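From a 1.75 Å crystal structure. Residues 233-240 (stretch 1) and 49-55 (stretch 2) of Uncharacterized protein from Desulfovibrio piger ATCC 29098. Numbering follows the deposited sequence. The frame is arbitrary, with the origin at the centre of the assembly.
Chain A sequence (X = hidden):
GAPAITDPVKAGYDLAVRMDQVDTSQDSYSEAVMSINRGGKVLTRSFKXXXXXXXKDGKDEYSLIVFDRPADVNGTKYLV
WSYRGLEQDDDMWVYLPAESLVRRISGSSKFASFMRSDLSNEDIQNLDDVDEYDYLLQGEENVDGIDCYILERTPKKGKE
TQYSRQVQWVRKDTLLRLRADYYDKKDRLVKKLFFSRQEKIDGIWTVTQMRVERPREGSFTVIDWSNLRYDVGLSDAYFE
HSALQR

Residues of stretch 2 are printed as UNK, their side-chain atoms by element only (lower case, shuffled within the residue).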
# COMPACT_ATOMS: atom_id res chain seq x y z
N GLY A 233 5.40 -5.94 19.83
CA GLY A 233 6.66 -6.61 20.12
C GLY A 233 6.90 -7.83 19.25
O GLY A 233 7.25 -8.90 19.76
N LEU A 234 6.75 -7.67 17.92
CA LEU A 234 6.96 -8.74 16.94
C LEU A 234 8.43 -9.14 16.85
O LEU A 234 9.30 -8.26 16.78
CB LEU A 234 6.47 -8.33 15.54
CG LEU A 234 4.96 -8.19 15.31
CD1 LEU A 234 4.66 -7.79 13.86
CD2 LEU A 234 4.20 -9.46 15.67
N SER A 235 8.71 -10.46 16.86
CA SER A 235 10.09 -10.93 16.71
C SER A 235 10.54 -10.78 15.24
O SER A 235 9.68 -10.73 14.34
CB SER A 235 10.23 -12.38 17.17
OG SER A 235 9.63 -13.31 16.28
N ASP A 236 11.86 -10.71 15.00
CA ASP A 236 12.46 -10.59 13.66
C ASP A 236 12.25 -11.85 12.81
O ASP A 236 12.43 -11.80 11.60
CB ASP A 236 13.98 -10.30 13.78
CG ASP A 236 14.35 -8.96 14.39
OD1 ASP A 236 13.61 -7.97 14.17
OD2 ASP A 236 15.42 -8.88 15.03
N ALA A 237 11.87 -12.98 13.46
CA ALA A 237 11.63 -14.30 12.87
C ALA A 237 10.52 -14.29 11.80
O ALA A 237 10.60 -15.06 10.83
CB ALA A 237 11.26 -15.29 13.97
N TYR A 238 9.48 -13.45 11.99
CA TYR A 238 8.38 -13.32 11.03
C TYR A 238 8.86 -12.78 9.69
O TYR A 238 8.18 -12.95 8.69
CB TYR A 238 7.33 -12.32 11.56
CG TYR A 238 6.40 -12.82 12.63
CD1 TYR A 238 5.30 -13.62 12.32
CD2 TYR A 238 6.53 -12.38 13.95
CE1 TYR A 238 4.42 -14.05 13.30
CE2 TYR A 238 5.63 -12.78 14.94
CZ TYR A 238 4.57 -13.62 14.61
OH TYR A 238 3.69 -14.02 15.59
N PHE A 239 10.00 -12.06 9.69
CA PHE A 239 10.49 -11.36 8.51
C PHE A 239 11.74 -12.00 7.89
O PHE A 239 12.35 -11.41 6.98
CB PHE A 239 10.73 -9.86 8.86
CG PHE A 239 9.57 -9.33 9.68
CD1 PHE A 239 8.35 -9.03 9.08
CD2 PHE A 239 9.68 -9.20 11.06
CE1 PHE A 239 7.27 -8.57 9.84
CE2 PHE A 239 8.59 -8.78 11.82
CZ PHE A 239 7.40 -8.46 11.21
N GLU A 240 12.10 -13.21 8.33
CA GLU A 240 13.24 -13.93 7.76
C GLU A 240 12.75 -14.75 6.59
O GLU A 240 11.60 -15.25 6.61
CB GLU A 240 13.93 -14.81 8.80
CG GLU A 240 14.87 -14.04 9.71
CD GLU A 240 15.23 -14.75 11.00
OE1 GLU A 240 15.23 -16.00 11.03
OE2 GLU A 240 15.50 -14.04 12.00
N UNK A 49 -1.54 -9.46 8.46
CA UNK A 49 -0.35 -8.73 8.07
C UNK A 49 0.50 -8.45 9.30
O UNK A 49 0.02 -7.88 10.27
c UNK A 49 -0.69 -7.41 7.29
o UNK A 49 -1.48 -7.72 6.14
c UNK A 49 0.57 -6.68 6.81
N UNK A 50 1.79 -8.78 9.22
CA UNK A 50 2.78 -8.46 10.28
C UNK A 50 3.77 -7.46 9.69
O UNK A 50 4.19 -7.64 8.55
c UNK A 50 3.52 -9.74 10.73
c UNK A 50 2.61 -10.85 11.20
c UNK A 50 1.52 -12.07 13.00
c UNK A 50 1.18 -12.76 10.72
o UNK A 50 0.13 -13.96 12.51
c UNK A 50 0.95 -12.93 12.08
c UNK A 50 2.33 -11.02 12.55
c UNK A 50 2.04 -11.75 10.29
N UNK A 51 4.11 -6.37 10.41
CA UNK A 51 5.08 -5.40 9.88
C UNK A 51 5.99 -4.95 10.97
O UNK A 51 5.57 -4.93 12.12
c UNK A 51 4.39 -4.19 9.25
o UNK A 51 3.26 -4.56 8.48
N UNK A 52 7.24 -4.62 10.63
CA UNK A 52 8.21 -4.15 11.59
C UNK A 52 9.26 -3.31 10.88
O UNK A 52 9.68 -3.66 9.77
c UNK A 52 8.85 -5.34 12.34
c UNK A 52 9.73 -4.93 13.51
c UNK A 52 10.33 -6.14 14.20
c UNK A 52 11.23 -5.69 15.31
n UNK A 52 11.72 -6.85 16.11
N UNK A 53 9.65 -2.18 11.50
CA UNK A 53 10.67 -1.28 10.99
C UNK A 53 12.04 -1.88 11.20
O UNK A 53 12.25 -2.65 12.15
c UNK A 53 9.45 1.75 9.96
n UNK A 53 8.14 2.11 9.72
c UNK A 53 10.56 0.12 11.62
c UNK A 53 9.44 0.90 11.01
n UNK A 53 8.13 0.68 11.37
c UNK A 53 7.39 1.47 10.61
N UNK A 54 12.93 -1.64 10.23
CA UNK A 54 14.31 -2.14 10.17
C UNK A 54 15.23 -1.06 9.60
O UNK A 54 14.75 -0.06 9.07
c UNK A 54 13.93 -4.70 9.94
c UNK A 54 14.40 -6.74 11.16
c UNK A 54 13.07 -7.10 11.10
c UNK A 54 14.39 -3.42 9.29
c UNK A 54 12.16 -6.28 10.48
c UNK A 54 12.59 -5.08 9.89
c UNK A 54 14.83 -5.55 10.57
N UNK A 55 16.53 -1.29 9.68
CA UNK A 55 17.53 -0.38 9.13
C UNK A 55 18.23 0.51 10.13
O UNK A 55 17.79 0.63 11.28

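Positions 49 to 54 belong to an extended strand that begins earlier in the chain, and its alternate side chains turn toward the loop and short 3-10 segment of stretch 1. Position 49 has three side-chain atoms: a carbon bonded to the backbone that carries one oxygen and one further carbon. None of them reaches stretch 1, and they take no part in the contact. This branching at the first side-chain atom identifies Thr 49.

At position 50 a single carbon leads to a ring of six carbons, and one oxygen sits on the ring opposite the point of attachment. The ring lies over a face of the Tyr 238 ring, and the carbon before it is 3.9 Å, CB to CD1, from Leu 234. A phenol is therefore present, and the residue is Tyr 50. The two tyrosine rings form an offset stack, with centroids 4.4 Å apart and planes inclined by 19°; CE2 of Tyr 50 comes within 3.5 Å of CE1 of Tyr 238. Leu 234 CD2 approaches the edge of the Tyr 50 ring, while Phe 239 CE1 packs 4.0 Å from Tyr 50 CB.

Position 51 carries one carbon and one oxygen. Its CA-to-CB bond points away from stretch 1, and the side chain makes no close contact there. The residue is Ser 51, and its OG is hydrogen-bonded elsewhere in the structure. The backbone alone makes the close approaches here: Ser 51 O is 3.5 Å from Leu 234 CD1, and Ser 51 C is 3.8 Å from Phe 239 CZ.

At position 52 four carbons follow one another without a branch and end in nitrogen, which lies close to two oxygens of stretch 1. This is Lys 52. All four chi angles are t, so the chain is fully extended and carries its ammonium group past Phe 239, whose CE2 is 3.5 Å from Lys 52 CB. There NZ donates a hydrogen bond to the backbone O of Leu 234 at 2.9 Å and another to OD1 of Asp 236, also at 2.9 Å, the latter forming a salt bridge.

Position 53 has one carbon and a five-membered ring of three carbons and two nitrogens, all out of reach of stretch 1. The ring is an imidazole, hence His 53.

Position 54 shows one carbon and a six-carbon ring with no further atom. The edge of this ring points toward the face of the Phe 239 ring, and one ring carbon lies near OD1 of Asp 236. The residue is Phe 54. The two phenyl rings form an offset edge-to-face pair, with centroids 5.8 Å apart and planes at 72°, and Phe 54 CZ is 3.2 Å from Asp 236 OD1.

Position 55 has no side-chain atoms, touches nothing on stretch 1 and is Gly 55.

The contact thus combines aromatic packing with a polar anchor. Tyr 50, Lys 52 and Phe 54 all point toward stretch 1, and Phe 239 touches each of them. The ammonium group ties together a main-chain carbonyl and a carboxylate.

Stretch 2, residues 49-55: TYSKHFG
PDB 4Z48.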